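Local coordinates for protein involved in catabolism of external DNA (Legionella pneumophila subsp. pneumophila, PDB 2OO3) that probably methylates a specific adenine of 23S ribosomal RNA at N6, using S-adenosyl-L-methionine as methyl donor, at residues I163-Y169 against L193-P199. Numbering follows the deposited sequence.
Sequences IFIDPSY and LYCVWYP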
# COMPACT_ATOMS: atom_id res chain seq x y z
N ILE A 163 -6.51 0.08 7.58
CA ILE A 163 -5.42 0.93 8.04
C ILE A 163 -4.23 0.61 7.12
O ILE A 163 -3.73 -0.51 7.12
CB ILE A 163 -5.10 0.69 9.53
CG1 ILE A 163 -6.34 0.97 10.44
CG2 ILE A 163 -4.02 1.64 9.99
CD1 ILE A 163 -7.15 -0.31 10.81
N PHE A 164 -3.85 1.58 6.31
CA PHE A 164 -2.84 1.39 5.27
C PHE A 164 -1.63 2.19 5.66
O PHE A 164 -1.68 3.42 5.71
CB PHE A 164 -3.37 1.85 3.88
CG PHE A 164 -2.47 1.50 2.73
CD1 PHE A 164 -2.36 0.17 2.26
CD2 PHE A 164 -1.75 2.50 2.09
CE1 PHE A 164 -1.51 -0.14 1.17
CE2 PHE A 164 -0.89 2.19 1.01
CZ PHE A 164 -0.78 0.88 0.55
N ILE A 165 -0.55 1.47 5.97
CA ILE A 165 0.66 2.05 6.55
C ILE A 165 1.84 1.96 5.61
O ILE A 165 2.33 0.86 5.32
CB ILE A 165 0.97 1.32 7.89
CG1 ILE A 165 -0.25 1.43 8.81
CG2 ILE A 165 2.19 1.94 8.54
CD1 ILE A 165 -0.28 0.47 9.97
N ASP A 166 2.30 3.11 5.11
CA ASP A 166 3.37 3.14 4.12
C ASP A 166 4.57 3.98 4.58
O ASP A 166 4.82 5.04 4.04
CB ASP A 166 2.79 3.64 2.78
CG ASP A 166 3.78 3.54 1.63
OD1 ASP A 166 4.79 2.78 1.71
OD2 ASP A 166 3.53 4.27 0.63
N PRO A 167 5.34 3.48 5.56
CA PRO A 167 6.47 4.28 6.09
C PRO A 167 7.60 4.40 5.09
O PRO A 167 7.71 3.55 4.21
CB PRO A 167 6.95 3.49 7.33
CG PRO A 167 5.87 2.43 7.57
CD PRO A 167 5.25 2.17 6.23
N SER A 168 8.42 5.46 5.23
CA SER A 168 9.65 5.58 4.43
C SER A 168 10.83 4.73 4.95
O SER A 168 11.71 4.38 4.15
CB SER A 168 10.09 7.05 4.35
OG SER A 168 10.65 7.49 5.58
N TYR A 169 10.85 4.41 6.25
CA TYR A 169 11.99 3.74 6.89
C TYR A 169 13.33 4.50 6.65
O TYR A 169 14.38 3.86 6.52
CB TYR A 169 12.14 2.27 6.48
CG TYR A 169 10.90 1.46 6.73
CD1 TYR A 169 10.70 0.81 7.95
CD2 TYR A 169 9.90 1.41 5.77
CE1 TYR A 169 9.52 0.09 8.20
CE2 TYR A 169 8.73 0.69 5.99
CZ TYR A 169 8.54 0.05 7.20
OH TYR A 169 7.41 -0.66 7.36
N LEU A 193 -8.51 -4.26 9.45
CA LEU A 193 -7.64 -4.82 8.40
C LEU A 193 -6.42 -3.90 8.37
O LEU A 193 -6.56 -2.72 8.04
CB LEU A 193 -8.36 -4.83 7.05
CG LEU A 193 -7.80 -5.80 5.98
CD1 LEU A 193 -8.69 -5.84 4.76
CD2 LEU A 193 -6.38 -5.47 5.59
N TYR A 194 -5.28 -4.42 8.81
CA TYR A 194 -4.02 -3.67 8.84
C TYR A 194 -3.11 -4.10 7.68
O TYR A 194 -2.90 -5.30 7.46
CB TYR A 194 -3.29 -3.89 10.19
CG TYR A 194 -4.09 -3.40 11.39
CD1 TYR A 194 -3.92 -2.10 11.89
CD2 TYR A 194 -5.05 -4.22 12.01
CE1 TYR A 194 -4.66 -1.64 12.99
CE2 TYR A 194 -5.81 -3.74 13.13
CZ TYR A 194 -5.60 -2.46 13.60
OH TYR A 194 -6.34 -1.99 14.68
N CYS A 195 -2.60 -3.14 6.91
CA CYS A 195 -1.71 -3.44 5.81
C CYS A 195 -0.49 -2.54 5.91
O CYS A 195 -0.58 -1.32 5.76
CB CYS A 195 -2.42 -3.18 4.48
SG CYS A 195 -1.40 -3.57 3.06
N VAL A 196 0.67 -3.13 6.16
CA VAL A 196 1.90 -2.32 6.27
C VAL A 196 2.91 -2.77 5.20
O VAL A 196 3.16 -3.97 5.04
CB VAL A 196 2.50 -2.37 7.70
CG1 VAL A 196 2.80 -3.81 8.13
CG2 VAL A 196 3.76 -1.47 7.85
N TRP A 197 3.41 -1.79 4.45
CA TRP A 197 4.46 -1.99 3.46
C TRP A 197 5.82 -1.94 4.17
O TRP A 197 6.02 -1.10 5.08
CB TRP A 197 4.38 -0.88 2.38
CG TRP A 197 5.48 -1.00 1.35
CD1 TRP A 197 5.49 -1.85 0.25
CD2 TRP A 197 6.74 -0.34 1.37
NE1 TRP A 197 6.70 -1.73 -0.41
CE2 TRP A 197 7.48 -0.80 0.25
CE3 TRP A 197 7.34 0.58 2.25
CZ2 TRP A 197 8.78 -0.37 -0.02
CZ3 TRP A 197 8.62 1.04 1.97
CH2 TRP A 197 9.32 0.58 0.83
N TYR A 198 6.78 -2.74 3.70
CA TYR A 198 8.15 -2.67 4.21
C TYR A 198 9.14 -2.97 3.09
O TYR A 198 8.81 -3.71 2.14
CB TYR A 198 8.34 -3.65 5.37
CG TYR A 198 8.11 -5.10 5.00
CD1 TYR A 198 9.16 -5.90 4.55
CD2 TYR A 198 6.83 -5.69 5.12
CE1 TYR A 198 8.95 -7.26 4.21
CE2 TYR A 198 6.62 -7.01 4.81
CZ TYR A 198 7.67 -7.79 4.35
OH TYR A 198 7.43 -9.10 4.04
N PRO A 199 10.35 -2.38 3.16
CA PRO A 199 11.39 -2.67 2.19
C PRO A 199 12.29 -3.82 2.62
O PRO A 199 12.31 -4.20 3.79
CB PRO A 199 12.22 -1.38 2.18
CG PRO A 199 12.11 -0.84 3.57
CD PRO A 199 10.78 -1.34 4.12
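Strands 163-165 and 193-199 are neighbours in the Rossmann-like methyltransferase sheet and, with helix 174-188, form a beta-alpha-beta crossover. Their axes lie 8° apart, and the parallel pairing rests on four backbone hydrogen bonds: Ile-163 N to Leu-193 O (2.8 Å), Cys-195 N to Ile-163 O (2.9 Å), Ile-165 N to Cys-195 O (2.8 Å) and Trp-197 N to Ile-165 O (3.0 Å). On the face shared by Ile-163, Tyr-194, Ile-165 and Val-196, Ile-163 takes chi1 m with chi2 off-well at 97°, and its CD1 sits 3.9 Å from the Tyr-194 ring centroid, 23° off the normal, a CH-pi contact. Ile-165 CG2 meets Val-196 CG2 at 3.8 Å. On the other face Phe-164 and Cys-195 are both t, giving an oblique sulfur-aromatic contact (CE1 to SG, 3.9 Å); helix 14-30 packs against Phe-164.

Beyond Ile-165 comes Asp-Pro-Ser-Tyr, consistent with the DPPY-type motif of N6-adenine methyltransferases. Asp-166, the predicted proton acceptor, is t; its OD1 lies 3.4 Å from Trp-197 CE3 and is salt-bridged to Lys-19, which also makes a cation-pi contact with Trp-197. Tyr-169, with positive phi (53°) and chi1 m, swings back over strand 193-199: Pro-199 CD lies 3.7 Å from its ring centroid, over the face, while Tyr-169 OH donates a 2.7 Å hydrogen bond to Trp-197 O.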